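Alpha-1,3-glucanase (PDB 6K0P) hydrolyses alpha-1,3-glucan as a family 87 glycoside hydrolase, here as a catalytic domain with an engineered substitution and with nigerose bound. Local coordinates at residues Q145-P148 against A149-I153; I333-T336 against N337-Y341; A180-P184 against T185-A189; A192-I196 against D197-T201; N39-P42 against G43-A46. The protein carries 1 engineered substitution. All coordinates share one frame; numbering follows the deposited sequence.

In the fold
Along the chain the order is contact 5, contact 1, contact 3, contact 4 and contact 2. Contacts 5 and 1 lie in the N-terminal beta domain, their centres about 32 Å apart, with the calcium site near contact 5. Contact 3 includes strand 187-189, which pairs in parallel with 211-214 and leads into the right-handed beta-helix. Contact 4 caps helix 196-204, which follows that strand. These two touch through Val188 and Ala199, with centres about 13 Å apart. Contact 2 closes strand 333-336 farther along the beta-helix, about 33 Å from contact 3 between centres. All five are turns or caps where the chain changes course.

Contact 1 of 5, residues Q145-P148 against A149-I153; sequences QVYP and AGTKI
Thr151 sets its hydroxyl over one face of the Pro148 ring and its methyl against Tyr147 in a type II beta turn. The turn runs from Pro148 to Thr151 and joins strands 146-147 and 152-156 of the N-terminal beta domain. The Pro148 and Thr151 side chains cross at about a right angle. OG1 of Thr151 lies 3.2 Å from CD of Pro148. It also donates to the carbonyl O of Pro148. The backbone N of Thr151 donates to the same oxygen at 3.1 Å, so two donors of one residue close the turn. OG1 lies anti to the carbonyl carbon of Thr151 (chi1 -59°), which swings it back over the turn. The methyl CG2 then faces Tyr147, 4.0 Å from its CB. A valine here would probably leave the Pro148 carbonyl with the backbone N-H as its one donor from this residue. Gly150 takes a positive phi of 94°, where a side chain would press on the preceding carbonyl. Outside the turn, Tyr147 packs on Ala93 and the Thr151 side chain touches Asp94. The shorter of the two hydrogen bonds is Thr151 OG1 to Pro148 O, at 2.6 Å.

Contact 2 of 5, residues I333-T336 against N337-Y341; sequences INMT and NGSSY
Ser339 and Met335 both carry their side chains anti to their own carbonyl carbons, with chi1 of -60° and -58°. In Ser339 this turns OG back to the carbonyl of Thr336. The backbone turn itself brings CB of Ser339 against CB of Met335. The residues Thr336 to Ser339 form a type I' beta turn at the end of strand 333-336. OG of Ser339 donates to O of Thr336 at 2.7 Å. The backbone N of Ser339 donates to the same oxygen at 3.2 Å. Both come from one face of the carbonyl plane, and the N-H sits well above it. Ser339 OG has a further partner, the backbone N of Ser315. Met335 bends at both later torsions, so its chain folds over the serine. Its CB is 3.7 Å from CB of Ser339, and its CE is 4.0 Å from the same carbon.

Thr336 and Asn337 lie side by side and point the same way. OD1 of Asn337 is 3.5 Å from CB of Thr336. The Thr336 hydroxyl is bonded to the carbonyl of Gly312. The side chain of Asn337 comes within about 4 Å of a bound glucose. Past the turn, OG of Ser340 donates to O of Gly338 at 2.8 Å.

The turn belongs to the parallel beta-helix. Strand 333-336 runs between 308-313 and 357-360, parallel to both. Met335 packs on Tyr310 and Leu359, and Thr336 on Trp311 and Phe360. The loop then leads to strand 343-350.

Contact 3 of 5, residues A180-P184 against T185-A189; sequences ANPDP and TKYVA
OD1 of Asp183 is gripped twice by Thr185, by OG1 at 2.8 Å and by the backbone N at 2.9 Å. Both donors reach it from the same face of the carboxylate. The N-H arrives on the anti side, while the hydroxyl sits above the plane. The carbonyl O of Asp183 also takes two bonds. Tyr187 N and Lys186 N both donate to it, each at 2.9 Å. These bonds wind the chain into a tight turn that leads into strand 187-189.

Asn181 works with both ends of its amide. OD1 accepts from the backbone N of Asp183, an Asx turn. ND2 donates to O of Tyr187 at 3.1 Å, nearly straight at 175°. That acceptor lies in the amide plane. Its CG stands trans to the backbone N (chi1 -172°), which carries the amide across to the strand. A leucine here would probably leave the Tyr187 carbonyl without this donor and the Asp183 N-H without its side-chain acceptor.

CG of Pro182 lies over one face of the Tyr187 ring, near the rim. The nearest approach is CB of Pro182 to CE1 of Tyr187, at 3.9 Å. The phenol OH bonds Glu233, and the Tyr187 side chain also touches Tyr213.

Asp183 OD2 and Lys186 NZ stand 4.0 Å apart, beyond a salt bridge. One water joins them. The turn is thus held by short hydrogen bonds to the Asp183 carboxylate and to its backbone carbonyl, while the lysine is coupled to OD2 through the water.

Contact 4 of 5, residues A192-I196 against D197-T201; sequences ASKSI and DQALT
Ser193 brings its backbone O to 3.6 Å from OE1 of Gln198. Lys194 follows and lays its CG 3.9 Å from CB of Gln198, the two side chains crossing at a slant. The Lys194 chain runs on beside Ala199, and its NZ forms a salt bridge with Glu202 one turn farther along the helix.

Ser195 is the N-cap of helix 196-204. Its OG sits between its own N and carbonyl carbon (chi1 69°), facing the first turn. There it accepts from N of Gln198 at 3.0 Å. Gln198 answers with its side chain. Its OE1 accepts from N of Ser195 at 2.9 Å, in the carbonyl plane and on a lone pair, with the N-H straight at 169°. The pair form a capping box. A chi1 of -68° sets CG of Gln198 beside its own backbone N, and the extended chain from there carries OE1 to Ser195 N. O of Ser195 then accepts from N of Ala199 at 2.8 Å.

Ile196 begins the helix. Its O accepts from N of Leu200 at 2.9 Å. The two side chains lie side by side, with CG2 of Ile196 4.0 Å from CD1 of Leu200. Both pack on Ile212 of strand 211-214 and Ile225 of strand 224-227. Ala199 packs on Val188 of strand 187-189. The short helix thus covers the start of the beta-helix.

Ser195 OG gives an acceptor to the first-turn N-H of Gln198, and Gln198 OE1 gives one to the N-H of the N-cap residue. The uncharged serine and glutamine do this without a formal charge. Apolar contacts of Ile196, Ala199 and Leu200 fix the helix to the fold.

Contact 5 of 5, residues N39-P42 against G43-A46; sequences NFKP and GDYA
Asn39 and Asp44 clasp across a type II beta turn that runs from Lys41 to Asp44, in the loop between strands 34-35 and 55-57. Their side chains form two Asx turns joined by one bond. OD1 of Asn39 accepts from N of Lys41 at 2.9 Å. ND2 of Asn39 donates to OD1 of Asp44 at 3.0 Å, and that oxygen lies in the amide plane. The amide and carboxylate planes stand 71° apart. The N-H meets OD1 from above the carboxylate plane, 63° out of it. Ala46 N reaches OD1 of Asp44 from the other face, and Gly47 N bonds it as well. CB of Ala46 closes the inner side, 3.7 Å from ND2 of Asn39.

The outer side is looser. Lys41 is exposed, and its NZ stays 4.2 Å from OD2 of Asp44, too far for a salt bridge. Its aliphatic root is nearer, with CB 3.8 Å from CB of Asp44.

Gly43 makes the corner with a phi of 75°, and its N bonds Glu48. Around the turn, Tyr45 points off it and stacks on Tyr166, and the calcium ion lies about 9 Å from the side chain of Ala46. The second Asx turn is closed by Ala46 N to Asp44 OD1, at 2.8 Å.

Contact 1 of 5, residues Q145-P148 against A149-I153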
loop_
_atom_site.group_PDB
_atom_site.type_symbol
_atom_site.label_atom_id
_atom_site.label_comp_id
_atom_site.label_asym_id
_atom_site.label_seq_id
_atom_site.Cartn_x
_atom_site.Cartn_y
_atom_site.Cartn_z
ATOM N N GLN A 145 3.872 -15.083 -25.932
ATOM C CA GLN A 145 3.557 -16.483 -25.701
ATOM C C GLN A 145 3.229 -16.667 -24.228
ATOM O O GLN A 145 3.800 -15.989 -23.366
ATOM C CB GLN A 145 4.743 -17.389 -26.085
ATOM C CG GLN A 145 4.458 -18.875 -25.947
ATOM C CD GLN A 145 5.685 -19.737 -26.177
ATOM O OE1 GLN A 145 6.548 -19.407 -26.992
ATOM N NE2 GLN A 145 5.771 -20.844 -25.450
ATOM N N VAL A 146 2.315 -17.586 -23.940
ATOM C CA VAL A 146 2.060 -18.022 -22.572
ATOM C C VAL A 146 3.056 -19.137 -22.267
ATOM O O VAL A 146 3.050 -20.187 -22.925
ATOM C CB VAL A 146 0.614 -18.515 -22.399
ATOM C CG1 VAL A 146 0.414 -19.090 -21.005
ATOM C CG2 VAL A 146 -0.381 -17.392 -22.651
ATOM N N TYR A 147 3.920 -18.910 -21.288
ATOM C CA TYR A 147 4.890 -19.915 -20.859
ATOM C C TYR A 147 4.312 -20.734 -19.705
ATOM O O TYR A 147 3.666 -20.182 -18.813
ATOM C CB TYR A 147 6.204 -19.231 -20.451
ATOM C CG TYR A 147 6.859 -18.606 -21.669
ATOM C CD1 TYR A 147 7.676 -19.365 -22.502
ATOM C CD2 TYR A 147 6.608 -17.288 -22.027
ATOM C CE1 TYR A 147 8.241 -18.833 -23.622
ATOM C CE2 TYR A 147 7.170 -16.740 -23.164
ATOM C CZ TYR A 147 7.988 -17.519 -23.962
ATOM O OH TYR A 147 8.552 -16.995 -25.110
ATOM N N PRO A 148 4.472 -22.056 -19.703
ATOM C CA PRO A 148 3.836 -22.875 -18.669
ATOM C C PRO A 148 4.563 -22.773 -17.336
ATOM O O PRO A 148 5.710 -22.331 -17.246
ATOM C CB PRO A 148 3.949 -24.297 -19.232
ATOM C CG PRO A 148 5.153 -24.250 -20.101
ATOM C CD PRO A 148 5.188 -22.866 -20.701
ATOM N N ALA A 149 3.858 -23.179 -16.281
ATOM C CA ALA A 149 4.516 -23.362 -14.997
ATOM C C ALA A 149 5.695 -24.306 -15.187
ATOM O O ALA A 149 5.641 -25.234 -16.001
ATOM C CB ALA A 149 3.529 -23.949 -13.989
ATOM N N GLY A 150 6.786 -24.030 -14.469
ATOM C CA GLY A 150 8.029 -24.752 -14.646
ATOM C C GLY A 150 9.011 -24.117 -15.609
ATOM O O GLY A 150 10.181 -24.521 -15.636
ATOM N N THR A 151 8.579 -23.145 -16.411
ATOM C CA THR A 151 9.510 -22.438 -17.283
ATOM C C THR A 151 10.533 -21.687 -16.439
ATOM O O THR A 151 10.184 -21.079 -15.421
ATOM C CB THR A 151 8.737 -21.417 -18.132
ATOM O OG1 THR A 151 7.746 -22.085 -18.923
ATOM C CG2 THR A 151 9.667 -20.650 -19.060
ATOM N N LYS A 152 11.797 -21.727 -16.872
ATOM C CA LYS A 152 12.848 -20.910 -16.267
ATOM C C LYS A 152 12.800 -19.524 -16.898
ATOM O O LYS A 152 13.058 -19.372 -18.096
ATOM C CB LYS A 152 14.222 -21.529 -16.509
ATOM C CG LYS A 152 14.452 -22.867 -15.824
ATOM C CD LYS A 152 14.138 -22.814 -14.349
ATOM C CE LYS A 152 14.796 -23.982 -13.609
ATOM N NZ LYS A 152 13.991 -24.427 -12.440
ATOM N N ILE A 153 12.476 -18.515 -16.097
ATOM C CA ILE A 153 12.453 -17.128 -16.545
ATOM C C ILE A 153 13.664 -16.454 -15.923
ATOM O O ILE A 153 13.724 -16.259 -14.701
ATOM C CB ILE A 153 11.152 -16.419 -16.152
ATOM C CG1 ILE A 153 9.945 -17.063 -16.853
ATOM C CG2 ILE A 153 11.241 -14.924 -16.475
ATOM C CD1 ILE A 153 9.952 -16.918 -18.370
#

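Contact 2 of 5, residues I333-T336 against N337-Y341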
loop_
_atom_site.group_PDB
_atom_site.type_symbol
_atom_site.label_atom_id
_atom_site.label_comp_id
_atom_site.label_asym_id
_atom_site.label_seq_id
_atom_site.Cartn_x
_atom_site.Cartn_y
_atom_site.Cartn_z
ATOM N N ILE A 333 -5.885 4.197 -0.700
ATOM C CA ILE A 333 -7.297 4.528 -0.537
ATOM C C ILE A 333 -7.499 4.984 0.897
ATOM O O ILE A 333 -7.100 4.281 1.834
ATOM C CB ILE A 333 -8.231 3.336 -0.824
ATOM C CG1 ILE A 333 -8.117 2.873 -2.279
ATOM C CG2 ILE A 333 -9.673 3.722 -0.498
ATOM C CD1 ILE A 333 -8.933 1.616 -2.587
ATOM N N ASN A 334 -8.110 6.156 1.066
ATOM C CA ASN A 334 -8.506 6.654 2.376
ATOM C C ASN A 334 -9.976 7.023 2.275
ATOM O O ASN A 334 -10.430 7.500 1.232
ATOM C CB ASN A 334 -7.678 7.888 2.757
ATOM C CG ASN A 334 -7.810 8.269 4.231
ATOM O OD1 ASN A 334 -8.477 7.594 5.015
ATOM N ND2 ASN A 334 -7.159 9.363 4.607
ATOM N N MET A 335 -10.732 6.738 3.327
ATOM C CA MET A 335 -12.141 7.097 3.392
ATOM C C MET A 335 -12.329 7.896 4.666
ATOM O O MET A 335 -12.040 7.392 5.754
ATOM C CB MET A 335 -13.013 5.838 3.394
ATOM C CG MET A 335 -12.798 4.947 2.172
ATOM S SD MET A 335 -13.232 5.746 0.609
ATOM C CE MET A 335 -14.984 5.764 0.793
ATOM N N THR A 336 -12.769 9.143 4.533
ATOM C CA THR A 336 -12.745 10.072 5.655
ATOM C C THR A 336 -14.110 10.704 5.890
ATOM O O THR A 336 -15.018 10.644 5.051
ATOM C CB THR A 336 -11.712 11.196 5.454
ATOM O OG1 THR A 336 -12.264 12.203 4.588
ATOM C CG2 THR A 336 -10.423 10.666 4.851
ATOM N N ASN A 337 -14.237 11.323 7.063
ATOM C CA ASN A 337 -15.240 12.363 7.315
ATOM C C ASN A 337 -16.662 11.902 6.998
ATOM O O ASN A 337 -17.383 12.542 6.229
ATOM C CB ASN A 337 -14.898 13.647 6.552
ATOM C CG ASN A 337 -13.571 14.242 6.978
ATOM O OD1 ASN A 337 -12.790 13.606 7.693
ATOM N ND2 ASN A 337 -13.308 15.471 6.543
ATOM N N GLY A 338 -17.074 10.793 7.613
ATOM C CA GLY A 338 -18.422 10.292 7.482
ATOM C C GLY A 338 -18.571 9.115 6.545
ATOM O O GLY A 338 -19.641 8.496 6.519
ATOM N N SER A 339 -17.531 8.781 5.786
ATOM C CA SER A 339 -17.614 7.695 4.817
ATOM C C SER A 339 -18.016 6.389 5.480
ATOM O O SER A 339 -17.312 5.889 6.371
ATOM C CB SER A 339 -16.269 7.541 4.108
ATOM O OG SER A 339 -15.924 8.732 3.419
ATOM N N SER A 340 -19.126 5.805 5.018
ATOM C CA SER A 340 -19.735 4.664 5.684
ATOM C C SER A 340 -20.208 3.620 4.682
ATOM O O SER A 340 -20.505 3.927 3.523
ATOM C CB SER A 340 -20.917 5.125 6.544
ATOM O OG SER A 340 -20.460 5.982 7.576
ATOM N N TYR A 341 -20.276 2.372 5.148
ATOM C CA TYR A 341 -20.878 1.278 4.385
ATOM C C TYR A 341 -20.174 1.036 3.053
ATOM O O TYR A 341 -20.797 0.604 2.077
ATOM C CB TYR A 341 -22.390 1.463 4.202
ATOM C CG TYR A 341 -23.092 1.657 5.524
ATOM C CD1 TYR A 341 -23.204 0.602 6.421
ATOM C CD2 TYR A 341 -23.608 2.894 5.888
ATOM C CE1 TYR A 341 -23.823 0.771 7.643
ATOM C CE2 TYR A 341 -24.235 3.073 7.111
ATOM C CZ TYR A 341 -24.332 2.006 7.974
ATOM O OH TYR A 341 -24.954 2.173 9.194
#

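Contact 3 of 5, residues A180-P184 against T185-A189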
loop_
_atom_site.group_PDB
_atom_site.type_symbol
_atom_site.label_atom_id
_atom_site.label_comp_id
_atom_site.label_asym_id
_atom_site.label_seq_id
_atom_site.Cartn_x
_atom_site.Cartn_y
_atom_site.Cartn_z
ATOM N N ALA A 180 -13.415 -6.785 -25.754
ATOM C CA ALA A 180 -13.963 -5.869 -26.744
ATOM C C ALA A 180 -15.042 -4.978 -26.131
ATOM O O ALA A 180 -15.484 -5.171 -24.999
ATOM C CB ALA A 180 -14.594 -6.670 -27.879
ATOM N N ASN A 181 -15.494 -4.008 -26.913
ATOM C CA ASN A 181 -16.630 -3.195 -26.509
ATOM C C ASN A 181 -17.798 -4.123 -26.172
ATOM O O ASN A 181 -18.187 -4.943 -27.014
ATOM C CB ASN A 181 -17.008 -2.270 -27.669
ATOM C CG ASN A 181 -18.056 -1.236 -27.280
ATOM O OD1 ASN A 181 -18.883 -1.482 -26.406
ATOM N ND2 ASN A 181 -18.010 -0.066 -27.918
ATOM N N PRO A 182 -18.360 -4.046 -24.965
ATOM C CA PRO A 182 -19.452 -4.970 -24.619
ATOM C C PRO A 182 -20.649 -4.845 -25.543
ATOM O O PRO A 182 -21.336 -5.842 -25.799
ATOM C CB PRO A 182 -19.810 -4.574 -23.178
ATOM C CG PRO A 182 -18.600 -3.851 -22.664
ATOM C CD PRO A 182 -17.998 -3.156 -23.849
ATOM N N ASP A 183 -20.921 -3.643 -26.047
ATOM C CA ASP A 183 -22.011 -3.438 -26.994
ATOM C C ASP A 183 -21.826 -2.076 -27.644
ATOM O O ASP A 183 -22.076 -1.036 -27.016
ATOM C CB ASP A 183 -23.388 -3.529 -26.331
ATOM C CG ASP A 183 -24.527 -3.493 -27.348
ATOM O OD1 ASP A 183 -24.347 -2.937 -28.447
ATOM O OD2 ASP A 183 -25.612 -4.023 -27.037
ATOM N N PRO A 184 -21.387 -2.052 -28.901
ATOM C CA PRO A 184 -21.151 -0.779 -29.590
ATOM C C PRO A 184 -22.358 0.147 -29.646
ATOM O O PRO A 184 -22.170 1.360 -29.792
ATOM C CB PRO A 184 -20.722 -1.231 -30.995
ATOM C CG PRO A 184 -20.132 -2.597 -30.782
ATOM C CD PRO A 184 -20.886 -3.216 -29.653
ATOM N N THR A 185 -23.583 -0.372 -29.535
ATOM C CA THR A 185 -24.748 0.509 -29.547
ATOM C C THR A 185 -25.048 1.117 -28.186
ATOM O O THR A 185 -25.887 2.021 -28.101
ATOM C CB THR A 185 -25.993 -0.219 -30.064
ATOM O OG1 THR A 185 -26.452 -1.147 -29.075
ATOM C CG2 THR A 185 -25.682 -0.944 -31.384
ATOM N N LYS A 186 -24.392 0.641 -27.126
ATOM C CA LYS A 186 -24.627 1.133 -25.778
ATOM C C LYS A 186 -23.421 1.805 -25.150
ATOM O O LYS A 186 -23.595 2.601 -24.221
ATOM C CB LYS A 186 -25.106 -0.002 -24.863
ATOM C CG LYS A 186 -26.456 -0.575 -25.303
ATOM C CD LYS A 186 -26.892 -1.722 -24.416
ATOM C CE LYS A 186 -28.118 -2.419 -24.992
ATOM N NZ LYS A 186 -28.453 -3.649 -24.221
ATOM N N TYR A 187 -22.215 1.520 -25.623
ATOM C CA TYR A 187 -20.995 2.121 -25.093
ATOM C C TYR A 187 -20.312 2.875 -26.224
ATOM O O TYR A 187 -19.871 2.262 -27.206
ATOM C CB TYR A 187 -20.064 1.042 -24.532
ATOM C CG TYR A 187 -20.644 0.293 -23.354
ATOM C CD1 TYR A 187 -21.496 -0.784 -23.550
ATOM C CD2 TYR A 187 -20.346 0.671 -22.044
ATOM C CE1 TYR A 187 -22.047 -1.476 -22.478
ATOM C CE2 TYR A 187 -20.890 -0.014 -20.963
ATOM C CZ TYR A 187 -21.744 -1.087 -21.190
ATOM O OH TYR A 187 -22.294 -1.795 -20.145
ATOM N N VAL A 188 -20.233 4.200 -26.094
ATOM C CA VAL A 188 -19.554 5.023 -27.093
ATOM C C VAL A 188 -18.056 4.744 -27.017
ATOM O O VAL A 188 -17.440 4.879 -25.955
ATOM C CB VAL A 188 -19.840 6.510 -26.849
ATOM C CG1 VAL A 188 -19.147 7.358 -27.911
ATOM C CG2 VAL A 188 -21.350 6.775 -26.845
ATOM N N ALA A 189 -17.455 4.368 -28.143
ATOM C CA ALA A 189 -16.039 4.014 -28.133
ATOM C C ALA A 189 -15.148 5.242 -28.258
ATOM O O ALA A 189 -15.312 6.058 -29.175
ATOM C CB ALA A 189 -15.714 3.039 -29.267
HETATM O O HOH W 1 -26.061 -5.291 -24.858
#

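Contact 4 of 5, residues A192-I196 against D197-T201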
loop_
_atom_site.group_PDB
_atom_site.type_symbol
_atom_site.label_atom_id
_atom_site.label_comp_id
_atom_site.label_asym_id
_atom_site.label_seq_id
_atom_site.Cartn_x
_atom_site.Cartn_y
_atom_site.Cartn_z
ATOM N N ALA A 192 -9.014 6.776 -32.023
ATOM C CA ALA A 192 -7.921 7.665 -32.406
ATOM C C ALA A 192 -8.392 9.095 -32.659
ATOM O O ALA A 192 -7.607 10.036 -32.504
ATOM C CB ALA A 192 -7.191 7.112 -33.630
ATOM N N SER A 193 -9.653 9.293 -33.040
ATOM C CA SER A 193 -10.141 10.645 -33.310
ATOM C C SER A 193 -11.293 11.073 -32.411
ATOM O O SER A 193 -11.855 12.154 -32.623
ATOM C CB SER A 193 -10.534 10.821 -34.777
ATOM O OG SER A 193 -11.574 9.925 -35.106
ATOM N N LYS A 194 -11.665 10.267 -31.418
ATOM C CA LYS A 194 -12.725 10.635 -30.485
ATOM C C LYS A 194 -12.175 10.495 -29.073
ATOM O O LYS A 194 -11.891 9.382 -28.617
ATOM C CB LYS A 194 -13.978 9.783 -30.683
ATOM C CG LYS A 194 -15.148 10.249 -29.823
ATOM C CD LYS A 194 -16.397 9.408 -30.041
ATOM C CE LYS A 194 -16.843 9.422 -31.500
ATOM N NZ LYS A 194 -18.091 8.642 -31.703
ATOM N N SER A 195 -12.016 11.620 -28.388
ATOM C CA SER A 195 -11.403 11.611 -27.075
ATOM C C SER A 195 -12.370 11.066 -26.024
ATOM O O SER A 195 -13.571 10.893 -26.262
ATOM C CB SER A 195 -11.001 13.026 -26.681
ATOM O OG SER A 195 -12.165 13.792 -26.442
ATOM N N ILE A 196 -11.819 10.795 -24.835
ATOM C CA ILE A 196 -12.644 10.402 -23.692
ATOM C C ILE A 196 -13.738 11.436 -23.428
ATOM O O ILE A 196 -14.915 11.093 -23.263
ATOM C CB ILE A 196 -11.758 10.168 -22.454
ATOM C CG1 ILE A 196 -10.792 9.004 -22.697
ATOM C CG2 ILE A 196 -12.616 9.916 -21.219
ATOM C CD1 ILE A 196 -9.677 8.887 -21.657
ATOM N N ASP A 197 -13.367 12.722 -23.392
ATOM C CA ASP A 197 -14.368 13.765 -23.166
ATOM C C ASP A 197 -15.433 13.777 -24.260
ATOM O O ASP A 197 -16.617 13.986 -23.975
ATOM C CB ASP A 197 -13.704 15.140 -23.075
ATOM C CG ASP A 197 -13.411 15.568 -21.637
ATOM O OD1 ASP A 197 -14.141 15.162 -20.698
ATOM O OD2 ASP A 197 -12.465 16.360 -21.457
ATOM N N GLN A 198 -15.031 13.579 -25.521
ATOM C CA GLN A 198 -16.004 13.578 -26.614
ATOM C C GLN A 198 -16.936 12.375 -26.531
ATOM O O GLN A 198 -18.144 12.495 -26.785
ATOM C CB GLN A 198 -15.286 13.635 -27.963
ATOM C CG GLN A 198 -14.590 14.965 -28.217
ATOM C CD GLN A 198 -13.757 14.959 -29.482
ATOM O OE1 GLN A 198 -13.090 13.972 -29.802
ATOM N NE2 GLN A 198 -13.787 16.070 -30.209
ATOM N N ALA A 199 -16.397 11.206 -26.176
ATOM C CA ALA A 199 -17.239 10.028 -25.994
ATOM C C ALA A 199 -18.237 10.238 -24.862
ATOM O O ALA A 199 -19.405 9.847 -24.975
ATOM C CB ALA A 199 -16.371 8.796 -25.733
ATOM N N LEU A 200 -17.798 10.877 -23.771
ATOM C CA LEU A 200 -18.695 11.130 -22.645
ATOM C C LEU A 200 -19.790 12.125 -23.008
ATOM O O LEU A 200 -20.929 11.980 -22.559
ATOM C CB LEU A 200 -17.902 11.614 -21.429
ATOM C CG LEU A 200 -17.155 10.501 -20.693
ATOM C CD1 LEU A 200 -16.156 11.112 -19.733
ATOM C CD2 LEU A 200 -18.109 9.588 -19.940
ATOM N N THR A 201 -19.466 13.139 -23.812
ATOM C CA THR A 201 -20.498 14.066 -24.268
ATOM C C THR A 201 -21.553 13.339 -25.094
ATOM O O THR A 201 -22.759 13.536 -24.898
ATOM C CB THR A 201 -19.866 15.206 -25.064
ATOM O OG1 THR A 201 -19.018 15.968 -24.200
ATOM C CG2 THR A 201 -20.945 16.129 -25.629
#

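Contact 5 of 5, residues N39-P42 against G43-A46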
loop_
_atom_site.group_PDB
_atom_site.type_symbol
_atom_site.label_atom_id
_atom_site.label_comp_id
_atom_site.label_asym_id
_atom_site.label_seq_id
_atom_site.Cartn_x
_atom_site.Cartn_y
_atom_site.Cartn_z
ATOM N N ASN A 39 18.343 -6.030 5.882
ATOM C CA ASN A 39 18.307 -5.072 6.980
ATOM C C ASN A 39 16.975 -4.331 6.910
ATOM O O ASN A 39 16.172 -4.548 5.995
ATOM C CB ASN A 39 19.529 -4.139 6.960
ATOM C CG ASN A 39 19.566 -3.245 5.732
ATOM O OD1 ASN A 39 18.616 -2.517 5.452
ATOM N ND2 ASN A 39 20.662 -3.304 4.985
ATOM N N PHE A 40 16.747 -3.438 7.875
ATOM C CA PHE A 40 15.506 -2.677 7.953
ATOM C C PHE A 40 15.725 -1.188 7.676
ATOM O O PHE A 40 14.967 -0.341 8.150
ATOM C CB PHE A 40 14.845 -2.858 9.321
ATOM C CG PHE A 40 14.359 -4.265 9.606
ATOM C CD1 PHE A 40 13.533 -4.941 8.719
ATOM C CD2 PHE A 40 14.697 -4.890 10.804
ATOM C CE1 PHE A 40 13.071 -6.219 9.010
ATOM C CE2 PHE A 40 14.247 -6.172 11.091
ATOM C CZ PHE A 40 13.432 -6.836 10.196
ATOM N N LYS A 41 16.751 -0.846 6.889
ATOM C CA LYS A 41 17.159 0.552 6.733
ATOM C C LYS A 41 16.431 1.224 5.569
ATOM O O LYS A 41 16.565 0.770 4.420
ATOM C CB LYS A 41 18.660 0.630 6.502
ATOM C CG LYS A 41 19.480 0.170 7.698
ATOM C CD LYS A 41 20.912 -0.222 7.303
ATOM C CE LYS A 41 21.693 0.967 6.830
ATOM N NZ LYS A 41 23.177 0.703 6.776
ATOM N N PRO A 42 15.694 2.310 5.794
ATOM C CA PRO A 42 15.248 3.122 4.659
ATOM C C PRO A 42 16.460 3.716 3.960
ATOM O O PRO A 42 17.510 3.921 4.569
ATOM C CB PRO A 42 14.385 4.219 5.308
ATOM C CG PRO A 42 14.119 3.745 6.699
ATOM C CD PRO A 42 15.303 2.900 7.084
ATOM N N GLY A 43 16.310 4.008 2.674
ATOM C CA GLY A 43 17.427 4.567 1.935
ATOM C C GLY A 43 18.499 3.561 1.596
ATOM O O GLY A 43 19.615 3.950 1.239
ATOM N N ASP A 44 18.197 2.272 1.691
ATOM C CA ASP A 44 19.156 1.198 1.478
ATOM C C ASP A 44 18.553 0.193 0.507
ATOM O O ASP A 44 17.349 -0.078 0.565
ATOM C CB ASP A 44 19.419 0.521 2.827
ATOM C CG ASP A 44 20.488 -0.524 2.757
ATOM O OD1 ASP A 44 20.183 -1.695 2.466
ATOM O OD2 ASP A 44 21.656 -0.151 3.006
ATOM N N TYR A 45 19.378 -0.362 -0.389
ATOM C CA TYR A 45 18.840 -1.282 -1.395
ATOM C C TYR A 45 18.321 -2.589 -0.804
ATOM O O TYR A 45 17.473 -3.236 -1.426
ATOM C CB TYR A 45 19.857 -1.539 -2.523
ATOM C CG TYR A 45 20.117 -0.295 -3.347
ATOM C CD1 TYR A 45 19.156 0.206 -4.230
ATOM C CD2 TYR A 45 21.308 0.400 -3.210
ATOM C CE1 TYR A 45 19.390 1.365 -4.954
ATOM C CE2 TYR A 45 21.553 1.559 -3.935
ATOM C CZ TYR A 45 20.593 2.026 -4.808
ATOM O OH TYR A 45 20.854 3.184 -5.511
ATOM N N ALA A 46 18.812 -3.012 0.365
ATOM C CA ALA A 46 18.200 -4.159 1.030
ATOM C C ALA A 46 16.997 -3.722 1.846
ATOM O O ALA A 46 15.903 -4.292 1.717
ATOM C CB ALA A 46 19.214 -4.866 1.937
#